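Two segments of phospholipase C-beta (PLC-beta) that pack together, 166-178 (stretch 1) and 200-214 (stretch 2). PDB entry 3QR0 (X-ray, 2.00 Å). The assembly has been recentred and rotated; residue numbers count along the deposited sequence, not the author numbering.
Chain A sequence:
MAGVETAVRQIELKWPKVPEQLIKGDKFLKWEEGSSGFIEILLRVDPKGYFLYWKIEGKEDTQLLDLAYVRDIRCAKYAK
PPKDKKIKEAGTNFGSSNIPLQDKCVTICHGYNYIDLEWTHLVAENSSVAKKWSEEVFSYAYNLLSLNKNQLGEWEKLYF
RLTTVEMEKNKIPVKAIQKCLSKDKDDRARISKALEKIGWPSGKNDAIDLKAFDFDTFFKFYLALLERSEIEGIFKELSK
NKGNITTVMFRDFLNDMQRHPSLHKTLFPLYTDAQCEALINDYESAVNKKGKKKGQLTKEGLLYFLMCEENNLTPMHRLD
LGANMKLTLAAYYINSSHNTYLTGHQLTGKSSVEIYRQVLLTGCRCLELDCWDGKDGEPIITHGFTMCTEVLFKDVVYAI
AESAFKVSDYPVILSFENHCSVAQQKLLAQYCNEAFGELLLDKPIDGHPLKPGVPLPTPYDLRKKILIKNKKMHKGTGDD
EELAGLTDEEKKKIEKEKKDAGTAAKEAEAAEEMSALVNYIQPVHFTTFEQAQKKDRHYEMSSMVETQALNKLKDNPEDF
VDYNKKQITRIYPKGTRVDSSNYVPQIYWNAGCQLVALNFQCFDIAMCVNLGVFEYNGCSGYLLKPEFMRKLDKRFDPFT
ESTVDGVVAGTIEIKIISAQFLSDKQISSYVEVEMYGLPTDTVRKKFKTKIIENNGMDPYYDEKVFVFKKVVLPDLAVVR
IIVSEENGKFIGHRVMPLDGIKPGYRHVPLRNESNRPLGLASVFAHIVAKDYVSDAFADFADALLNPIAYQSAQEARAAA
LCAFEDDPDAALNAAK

Stretch 1 166-178: EMEKNKIPVKAIQ
Stretch 2, residues 200-214: WPSGKNDAIDLKAFD

How do the two backbones meet? Strand 171-173 runs antiparallel to strand 207-209, their directions 155° apart and their axes approaching to 4.2 Å. Ile172 faces Ile208 as the hydrogen-bonded pair (CA to CA 4.9 Å), flanked by the non-hydrogen-bonded pairs Lys171 with Asp209 and Pro173 with Ala207. All six residues have extended phi/psi, such as -102/111 at Ile172 and -102/138 at Ile208.

Which backbone donors and acceptors does this register satisfy? Ile172 N donates to Ile208 O and Ile208 N to Ile172 O, both at 2.7 Å. The ladder extends past each strand: Leu210 N reaches Asn170 O at 3.1 Å, and Val174 N reaches Asp206 O at 3.0 Å. Proline has no N-H to give, but Pro173 sits in a non-hydrogen-bonded pair; as N-cap its O accepts from Ala176 N at 3.0 Å.

What closes the helix end of the contact? Gly203 to Asp206 form a type I turn, with Asp206 N bonded to Gly203 O at 3.2 Å. One water accepts from Lys175 N (2.9 Å) and donates to Lys204 O (3.0 Å) and Asp206 O (2.8 Å), linking turn to helix. Val174 (chi1 t) lays CG2 3.3 Å from Pro201 O, a buried carbonyl with no polar partner.

Which side chains fill the faces? Ile172 (m, p) and Ile208 (m, t) share the buried face. Ile172 CG1 lies over the Phe213 ring (t, chi2 81°), 4.1 Å from its centroid, a CH-pi contact; Ile177 CD1 (m, t) meets Ile208 CD1 at 4.0 Å. Beyond the strand, Met167 SD touches Leu210 CD1 at 3.8 Å. On the other face, Lys171 (m, t, t, t) extends past Asp209 (m), but NZ to OD2 is 4.5 Å, beyond a salt bridge.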

ATOM      1  N   GLU A 166      25.410  -5.407 -12.724  1.00 37.00           N
ATOM      2  CA  GLU A 166      26.739  -4.819 -12.521  1.00 38.24           C
ATOM      3  C   GLU A 166      27.891  -5.698 -12.993  1.00 39.95           C
ATOM      4  O   GLU A 166      29.041  -5.257 -12.988  1.00 40.51           O
ATOM      5  CB  GLU A 166      26.956  -4.498 -11.041  1.00 37.79           C
ATOM      6  CG  GLU A 166      25.875  -3.629 -10.418  1.00 36.99           C
ATOM      7  CD  GLU A 166      25.748  -2.273 -11.086  1.00 36.68           C
ATOM      8  OE1 GLU A 166      26.767  -1.756 -11.589  1.00 37.20           O
ATOM      9  OE2 GLU A 166      24.626  -1.724 -11.097  1.00 35.95           O
ATOM     10  N   MET A 167      27.596  -6.931 -13.393  1.00 41.21           N
ATOM     11  CA  MET A 167      28.649  -7.878 -13.750  1.00 43.14           C
ATOM     12  C   MET A 167      29.310  -7.489 -15.070  1.00 44.32           C
ATOM     13  O   MET A 167      28.632  -7.120 -16.032  1.00 44.12           O
ATOM     14  CB  MET A 167      28.100  -9.304 -13.823  1.00 43.49           C
ATOM     15  CG  MET A 167      29.189 -10.361 -13.924  1.00 45.77           C
ATOM     16  SD  MET A 167      28.645 -11.991 -13.397  1.00 49.38           S
ATOM     17  CE  MET A 167      27.590 -12.467 -14.770  1.00 49.19           C
ATOM     18  N   GLU A 168      30.640  -7.574 -15.092  1.00 45.78           N
ATOM     19  CA  GLU A 168      31.453  -7.175 -16.242  1.00 47.16           C
ATOM     20  C   GLU A 168      32.428  -8.294 -16.592  1.00 47.99           C
ATOM     21  O   GLU A 168      33.441  -8.470 -15.913  1.00 48.45           O
ATOM     22  CB  GLU A 168      32.225  -5.889 -15.913  1.00 47.64           C
ATOM     23  CG  GLU A 168      33.181  -5.399 -17.010  1.00 49.70           C
ATOM     24  CD  GLU A 168      33.926  -4.125 -16.624  1.00 51.60           C
ATOM     25  OE1 GLU A 168      33.875  -3.731 -15.432  1.00 52.21           O
ATOM     26  OE2 GLU A 168      34.568  -3.519 -17.513  1.00 53.51           O
ATOM     27  N   LYS A 169      32.108  -9.046 -17.645  1.00 48.39           N
ATOM     28  CA  LYS A 169      32.949 -10.148 -18.126  1.00 49.31           C
ATOM     29  C   LYS A 169      33.146 -11.197 -17.032  1.00 49.18           C
ATOM     30  O   LYS A 169      34.271 -11.502 -16.633  1.00 49.86           O
ATOM     31  CB  LYS A 169      34.290  -9.619 -18.654  1.00 50.20           C
ATOM     32  CG  LYS A 169      34.130  -8.393 -19.550  1.00 50.64           C
ATOM     33  CD  LYS A 169      35.275  -8.220 -20.532  1.00 52.06           C
ATOM     34  CE  LYS A 169      35.028  -7.027 -21.451  1.00 52.20           C
ATOM     35  NZ  LYS A 169      35.821  -7.111 -22.707  1.00 53.56           N
ATOM     36  N   ASN A 170      32.021 -11.727 -16.554  1.00 48.30           N
ATOM     37  CA  ASN A 170      31.985 -12.719 -15.478  1.00 48.18           C
ATOM     38  C   ASN A 170      32.745 -12.296 -14.213  1.00 47.77           C
ATOM     39  O   ASN A 170      33.305 -13.132 -13.504  1.00 48.09           O
ATOM     40  CB  ASN A 170      32.488 -14.078 -15.990  1.00 49.15           C
ATOM     41  CG  ASN A 170      31.604 -14.651 -17.089  1.00 49.75           C
ATOM     42  OD1 ASN A 170      30.377 -14.534 -17.043  1.00 49.25           O
ATOM     43  ND2 ASN A 170      32.226 -15.284 -18.079  1.00 51.45           N
ATOM     44  N   LYS A 171      32.747 -10.995 -13.932  1.00 46.99           N
ATOM     45  CA  LYS A 171      33.411 -10.461 -12.746  1.00 46.65           C
ATOM     46  C   LYS A 171      32.571  -9.355 -12.120  1.00 45.31           C
ATOM     47  O   LYS A 171      31.943  -8.564 -12.828  1.00 44.79           O
ATOM     48  CB  LYS A 171      34.799  -9.920 -13.095  1.00 47.69           C
ATOM     49  CG  LYS A 171      35.800 -10.987 -13.509  1.00 49.29           C
ATOM     50  CD  LYS A 171      37.131 -10.383 -13.928  1.00 50.86           C
ATOM     51  CE  LYS A 171      38.188 -11.461 -14.114  1.00 52.12           C
ATOM     52  NZ  LYS A 171      39.508 -10.900 -14.518  1.00 54.10           N
ATOM     53  N   ILE A 172      32.572  -9.308 -10.790  1.00 44.33           N
ATOM     54  CA  ILE A 172      31.835  -8.301 -10.039  1.00 43.27           C
ATOM     55  C   ILE A 172      32.819  -7.240  -9.550  1.00 43.24           C
ATOM     56  O   ILE A 172      33.651  -7.523  -8.691  1.00 43.48           O
ATOM     57  CB  ILE A 172      31.107  -8.917  -8.821  1.00 42.66           C
ATOM     58  CG1 ILE A 172      30.051  -9.936  -9.269  1.00 42.30           C
ATOM     59  CG2 ILE A 172      30.439  -7.823  -7.992  1.00 42.06           C
ATOM     60  CD1 ILE A 172      30.610 -11.269  -9.742  1.00 42.75           C
ATOM     61  N   PRO A 173      32.737  -6.016 -10.098  1.00 42.84           N
ATOM     62  CA  PRO A 173      33.676  -4.986  -9.644  1.00 43.14           C
ATOM     63  C   PRO A 173      33.400  -4.544  -8.203  1.00 42.53           C
ATOM     64  O   PRO A 173      32.238  -4.403  -7.812  1.00 41.51           O
ATOM     65  CB  PRO A 173      33.470  -3.835 -10.638  1.00 43.16           C
ATOM     66  CG  PRO A 173      32.175  -4.082 -11.299  1.00 42.61           C
ATOM     67  CD  PRO A 173      31.821  -5.529 -11.144  1.00 42.45           C
ATOM     68  N   VAL A 174      34.464  -4.355  -7.422  1.00 42.81           N
ATOM     69  CA  VAL A 174      34.340  -3.882  -6.041  1.00 42.38           C
ATOM     70  C   VAL A 174      33.670  -2.512  -6.021  1.00 42.02           C
ATOM     71  O   VAL A 174      32.864  -2.216  -5.143  1.00 41.39           O
ATOM     72  CB  VAL A 174      35.716  -3.787  -5.337  1.00 43.20           C
ATOM     73  CG1 VAL A 174      35.579  -3.103  -3.974  1.00 42.53           C
ATOM     74  CG2 VAL A 174      36.341  -5.168  -5.189  1.00 43.21           C
ATOM     75  N   LYS A 175      34.020  -1.685  -7.005  1.00 42.26           N
ATOM     76  CA  LYS A 175      33.375  -0.394  -7.241  1.00 42.18           C
ATOM     77  C   LYS A 175      31.840  -0.500  -7.247  1.00 41.14           C
ATOM     78  O   LYS A 175      31.149   0.367  -6.705  1.00 40.27           O
ATOM     79  CB  LYS A 175      33.874   0.172  -8.578  1.00 42.77           C
ATOM     80  CG  LYS A 175      33.347   1.539  -8.957  1.00 43.78           C
ATOM     81  CD  LYS A 175      34.127   2.095 -10.143  1.00 45.19           C
ATOM     82  CE  LYS A 175      33.567   3.416 -10.620  1.00 45.64           C
ATOM     83  NZ  LYS A 175      34.460   4.052 -11.635  1.00 46.68           N
ATOM     84  N   ALA A 176      31.319  -1.563  -7.859  1.00 40.88           N
ATOM     85  CA  ALA A 176      29.874  -1.775  -7.960  1.00 40.16           C
ATOM     86  C   ALA A 176      29.265  -2.161  -6.610  1.00 39.84           C
ATOM     87  O   ALA A 176      28.147  -1.762  -6.295  1.00 39.29           O
ATOM     88  CB  ALA A 176      29.564  -2.837  -9.004  1.00 40.17           C
ATOM     89  N   ILE A 177      30.008  -2.935  -5.820  1.00 40.47           N
ATOM     90  CA  ILE A 177      29.554  -3.356  -4.495  1.00 40.46           C
ATOM     91  C   ILE A 177      29.424  -2.144  -3.576  1.00 40.64           C
ATOM     92  O   ILE A 177      28.417  -1.988  -2.889  1.00 39.97           O
ATOM     93  CB  ILE A 177      30.516  -4.380  -3.841  1.00 41.01           C
ATOM     94  CG1 ILE A 177      30.700  -5.608  -4.741  1.00 41.31           C
ATOM     95  CG2 ILE A 177      29.980  -4.806  -2.481  1.00 40.42           C
ATOM     96  CD1 ILE A 177      31.709  -6.601  -4.224  1.00 42.10           C
ATOM     97  N   GLN A 178      30.437  -1.282  -3.580  1.00 41.58           N
ATOM     98  CA  GLN A 178      30.425  -0.080  -2.743  1.00 42.02           C
ATOM     99  C   GLN A 178      29.326   0.912  -3.135  1.00 41.55           C
ATOM    100  O   GLN A 178      28.625   1.429  -2.262  1.00 41.46           O
ATOM    101  CB  GLN A 178      31.795   0.606  -2.752  1.00 42.94           C
ATOM    102  CG  GLN A 178      32.810  -0.079  -1.849  1.00 44.40           C
ATOM    103  CD  GLN A 178      34.220   0.454  -2.018  1.00 46.44           C
ATOM    104  OE1 GLN A 178      34.557   1.052  -3.043  1.00 47.54           O
ATOM    105  NE2 GLN A 178      35.058   0.231  -1.010  1.00 47.39           N
ATOM    106  N   TRP A 200      37.936 -12.058  -0.272  1.00 51.09           N
ATOM    107  CA  TRP A 200      37.731 -11.511  -1.614  1.00 50.98           C
ATOM    108  C   TRP A 200      38.614 -10.290  -1.835  1.00 51.69           C
ATOM    109  O   TRP A 200      38.989  -9.618  -0.872  1.00 51.95           O
ATOM    110  CB  TRP A 200      36.276 -11.075  -1.815  1.00 49.81           C
ATOM    111  CG  TRP A 200      35.289 -12.177  -2.051  1.00 48.98           C
ATOM    112  CD1 TRP A 200      35.549 -13.453  -2.466  1.00 48.76           C
ATOM    113  CD2 TRP A 200      33.867 -12.074  -1.937  1.00 47.74           C
ATOM    114  NE1 TRP A 200      34.377 -14.156  -2.592  1.00 48.31           N
ATOM    115  CE2 TRP A 200      33.329 -13.331  -2.275  1.00 47.60           C
ATOM    116  CE3 TRP A 200      32.996 -11.041  -1.570  1.00 47.15           C
ATOM    117  CZ2 TRP A 200      31.955 -13.586  -2.257  1.00 47.04           C
ATOM    118  CZ3 TRP A 200      31.632 -11.294  -1.549  1.00 46.61           C
ATOM    119  CH2 TRP A 200      31.125 -12.558  -1.891  1.00 46.43           C
ATOM    120  N   PRO A 201      38.942  -9.992  -3.109  1.00 52.23           N
ATOM    121  CA  PRO A 201      39.603  -8.738  -3.463  1.00 52.72           C
ATOM    122  C   PRO A 201      38.810  -7.528  -2.978  1.00 52.21           C
ATOM    123  O   PRO A 201      37.592  -7.479  -3.162  1.00 51.41           O
ATOM    124  CB  PRO A 201      39.629  -8.776  -4.994  1.00 52.79           C
ATOM    125  CG  PRO A 201      39.635 -10.212  -5.332  1.00 52.91           C
ATOM    126  CD  PRO A 201      38.825 -10.894  -4.271  1.00 52.31           C
ATOM    127  N   SER A 202      39.496  -6.570  -2.363  1.00 52.81           N
ATOM    128  CA  SER A 202      38.839  -5.415  -1.754  1.00 52.49           C
ATOM    129  C   SER A 202      39.371  -4.066  -2.236  1.00 53.02           C
ATOM    130  O   SER A 202      38.962  -3.024  -1.721  1.00 52.86           O
ATOM    131  CB  SER A 202      38.976  -5.498  -0.235  1.00 52.61           C
ATOM    132  OG  SER A 202      40.338  -5.494   0.147  1.00 53.80           O
ATOM    133  N   GLY A 203      40.268  -4.078  -3.222  1.00 53.92           N
ATOM    134  CA  GLY A 203      40.842  -2.846  -3.754  1.00 54.39           C
ATOM    135  C   GLY A 203      39.829  -2.035  -4.543  1.00 53.77           C
ATOM    136  O   GLY A 203      38.877  -2.586  -5.099  1.00 53.00           O
ATOM    137  N   LYS A 204      40.049  -0.723  -4.594  1.00 54.14           N
ATOM    138  CA  LYS A 204      39.144   0.213  -5.272  1.00 53.63           C
ATOM    139  C   LYS A 204      38.814  -0.215  -6.708  1.00 53.36           C
ATOM    140  O   LYS A 204      37.668  -0.093  -7.143  1.00 52.65           O
ATOM    141  CB  LYS A 204      39.766   1.618  -5.280  1.00 54.30           C
ATOM    142  CG  LYS A 204      38.849   2.735  -5.783  1.00 54.37           C
ATOM    143  CD  LYS A 204      39.634   4.000  -6.131  1.00 55.62           C
ATOM    144  CE  LYS A 204      40.076   4.772  -4.892  1.00 56.57           C
ATOM    145  NZ  LYS A 204      38.947   5.509  -4.256  1.00 56.23           N
ATOM    146  N   ASN A 205      39.816  -0.721  -7.429  1.00 53.96           N
ATOM    147  CA  ASN A 205      39.669  -1.078  -8.844  1.00 53.82           C
ATOM    148  C   ASN A 205      39.724  -2.590  -9.116  1.00 53.65           C
ATOM    149  O   ASN A 205      39.912  -3.011 -10.261  1.00 54.04           O
ATOM    150  CB  ASN A 205      40.751  -0.370  -9.668  1.00 54.84           C
ATOM    151  CG  ASN A 205      40.801   1.128  -9.406  1.00 55.13           C
ATOM    152  OD1 ASN A 205      39.793   1.828  -9.511  1.00 55.23           O
ATOM    153  ND2 ASN A 205      41.982   1.627  -9.070  1.00 56.45           N
ATOM    154  N   ASP A 206      39.555  -3.399  -8.073  1.00 52.99           N
ATOM    155  CA  ASP A 206      39.541  -4.856  -8.218  1.00 52.71           C
ATOM    156  C   ASP A 206      38.163  -5.365  -8.655  1.00 51.35           C
ATOM    157  O   ASP A 206      37.199  -4.603  -8.733  1.00 50.37           O
ATOM    158  CB  ASP A 206      39.955  -5.534  -6.905  1.00 53.03           C
ATOM    159  CG  ASP A 206      41.445  -5.402  -6.614  1.00 54.60           C
ATOM    160  OD1 ASP A 206      42.244  -5.250  -7.563  1.00 55.71           O
ATOM    161  OD2 ASP A 206      41.821  -5.468  -5.424  1.00 55.70           O
ATOM    162  N   ALA A 207      38.096  -6.659  -8.956  1.00 50.97           N
ATOM    163  CA  ALA A 207      36.847  -7.318  -9.328  1.00 49.90           C
ATOM    164  C   ALA A 207      36.878  -8.777  -8.882  1.00 49.70           C
ATOM    165  O   ALA A 207      37.935  -9.409  -8.890  1.00 50.56           O
ATOM    166  CB  ALA A 207      36.630  -7.225 -10.826  1.00 49.95           C
ATOM    167  N   ILE A 208      35.718  -9.302  -8.489  1.00 48.45           N
ATOM    168  CA  ILE A 208      35.606 -10.667  -7.979  1.00 48.24           C
ATOM    169  C   ILE A 208      35.047 -11.594  -9.056  1.00 48.01           C
ATOM    170  O   ILE A 208      34.108 -11.232  -9.758  1.00 47.27           O
ATOM    171  CB  ILE A 208      34.678 -10.733  -6.747  1.00 47.48           C
ATOM    172  CG1 ILE A 208      35.087  -9.686  -5.705  1.00 47.54           C
ATOM    173  CG2 ILE A 208      34.697 -12.132  -6.141  1.00 47.37           C
ATOM    174  CD1 ILE A 208      34.201  -9.670  -4.480  1.00 47.12           C
ATOM    175  N   ASP A 209      35.620 -12.790  -9.175  1.00 48.38           N
ATOM    176  CA  ASP A 209      35.144 -13.774 -10.147  1.00 48.47           C
ATOM    177  C   ASP A 209      33.753 -14.276  -9.768  1.00 47.37           C
ATOM    178  O   ASP A 209      33.464 -14.492  -8.587  1.00 46.94           O
ATOM    179  CB  ASP A 209      36.106 -14.969 -10.237  1.00 49.51           C
ATOM    180  CG  ASP A 209      37.444 -14.608 -10.864  1.00 51.08           C
ATOM    181  OD1 ASP A 209      38.370 -15.442 -10.797  1.00 53.09           O
ATOM    182  OD2 ASP A 209      37.580 -13.500 -11.425  1.00 52.18           O
ATOM    183  N   LEU A 210      32.900 -14.465 -10.774  1.00 46.79           N
ATOM    184  CA  LEU A 210      31.552 -14.998 -10.568  1.00 45.87           C
ATOM    185  C   LEU A 210      31.586 -16.331  -9.828  1.00 45.83           C
ATOM    186  O   LEU A 210      30.737 -16.586  -8.974  1.00 45.21           O
ATOM    187  CB  LEU A 210      30.825 -15.176 -11.906  1.00 45.87           C
ATOM    188  CG  LEU A 210      29.391 -15.724 -11.841  1.00 45.37           C
ATOM    189  CD1 LEU A 210      28.506 -14.842 -10.959  1.00 44.51           C
ATOM    190  CD2 LEU A 210      28.803 -15.844 -13.232  1.00 45.65           C
ATOM    191  N   LYS A 211      32.570 -17.167 -10.163  1.00 46.35           N
ATOM    192  CA  LYS A 211      32.755 -18.475  -9.521  1.00 46.48           C
ATOM    193  C   LYS A 211      32.857 -18.346  -8.004  1.00 45.70           C
ATOM    194  O   LYS A 211      32.210 -19.093  -7.272  1.00 45.65           O
ATOM    195  CB  LYS A 211      34.022 -19.161 -10.046  1.00 47.67           C
ATOM    196  CG  LYS A 211      33.971 -19.548 -11.517  1.00 48.77           C
ATOM    197  CD  LYS A 211      35.368 -19.740 -12.094  1.00 50.22           C
ATOM    198  CE  LYS A 211      35.314 -19.938 -13.600  1.00 51.03           C
ATOM    199  NZ  LYS A 211      36.662 -20.175 -14.189  1.00 52.33           N
ATOM    200  N   ALA A 212      33.671 -17.396  -7.546  1.00 45.11           N
ATOM    201  CA  ALA A 212      33.900 -17.180  -6.115  1.00 44.53           C
ATOM    202  C   ALA A 212      32.785 -16.370  -5.447  1.00 42.98           C
ATOM    203  O   ALA A 212      32.745 -16.265  -4.222  1.00 42.86           O
ATOM    204  CB  ALA A 212      35.243 -16.489  -5.898  1.00 45.14           C
ATOM    205  N   PHE A 213      31.888 -15.804  -6.254  1.00 41.70           N
ATOM    206  CA  PHE A 213      30.840 -14.910  -5.765  1.00 40.18           C
ATOM    207  C   PHE A 213      29.492 -15.638  -5.671  1.00 39.18           C
ATOM    208  O   PHE A 213      28.547 -15.320  -6.389  1.00 38.62           O
ATOM    209  CB  PHE A 213      30.747 -13.691  -6.689  1.00 39.92           C
ATOM    210  CG  PHE A 213      30.106 -12.486  -6.057  1.00 38.97           C
ATOM    211  CD1 PHE A 213      30.842 -11.645  -5.232  1.00 38.88           C
ATOM    212  CD2 PHE A 213      28.778 -12.175  -6.308  1.00 37.76           C
ATOM    213  CE1 PHE A 213      30.258 -10.520  -4.658  1.00 38.12           C
ATOM    214  CE2 PHE A 213      28.189 -11.055  -5.733  1.00 37.12           C
ATOM    215  CZ  PHE A 213      28.934 -10.227  -4.910  1.00 36.76           C
ATOM    216  N   ASP A 214      29.424 -16.623  -4.778  1.00 38.61           N
ATOM    217  CA  ASP A 214      28.178 -17.348  -4.500  1.00 37.69           C
ATOM    218  C   ASP A 214      27.376 -16.643  -3.404  1.00 36.26           C
ATOM    219  O   ASP A 214      27.935 -15.890  -2.609  1.00 35.71           O
ATOM    220  CB  ASP A 214      28.479 -18.791  -4.075  1.00 38.47           C
ATOM    221  CG  ASP A 214      29.341 -18.866  -2.828  1.00 39.35           C
ATOM    222  OD1 ASP A 214      30.569 -18.650  -2.933  1.00 41.65           O
ATOM    223  OD2 ASP A 214      28.793 -19.134  -1.743  1.00 40.29           O
TER
HETATM  224  O   HOH W   1      36.180  -2.030  -8.839  1.00 43.43           O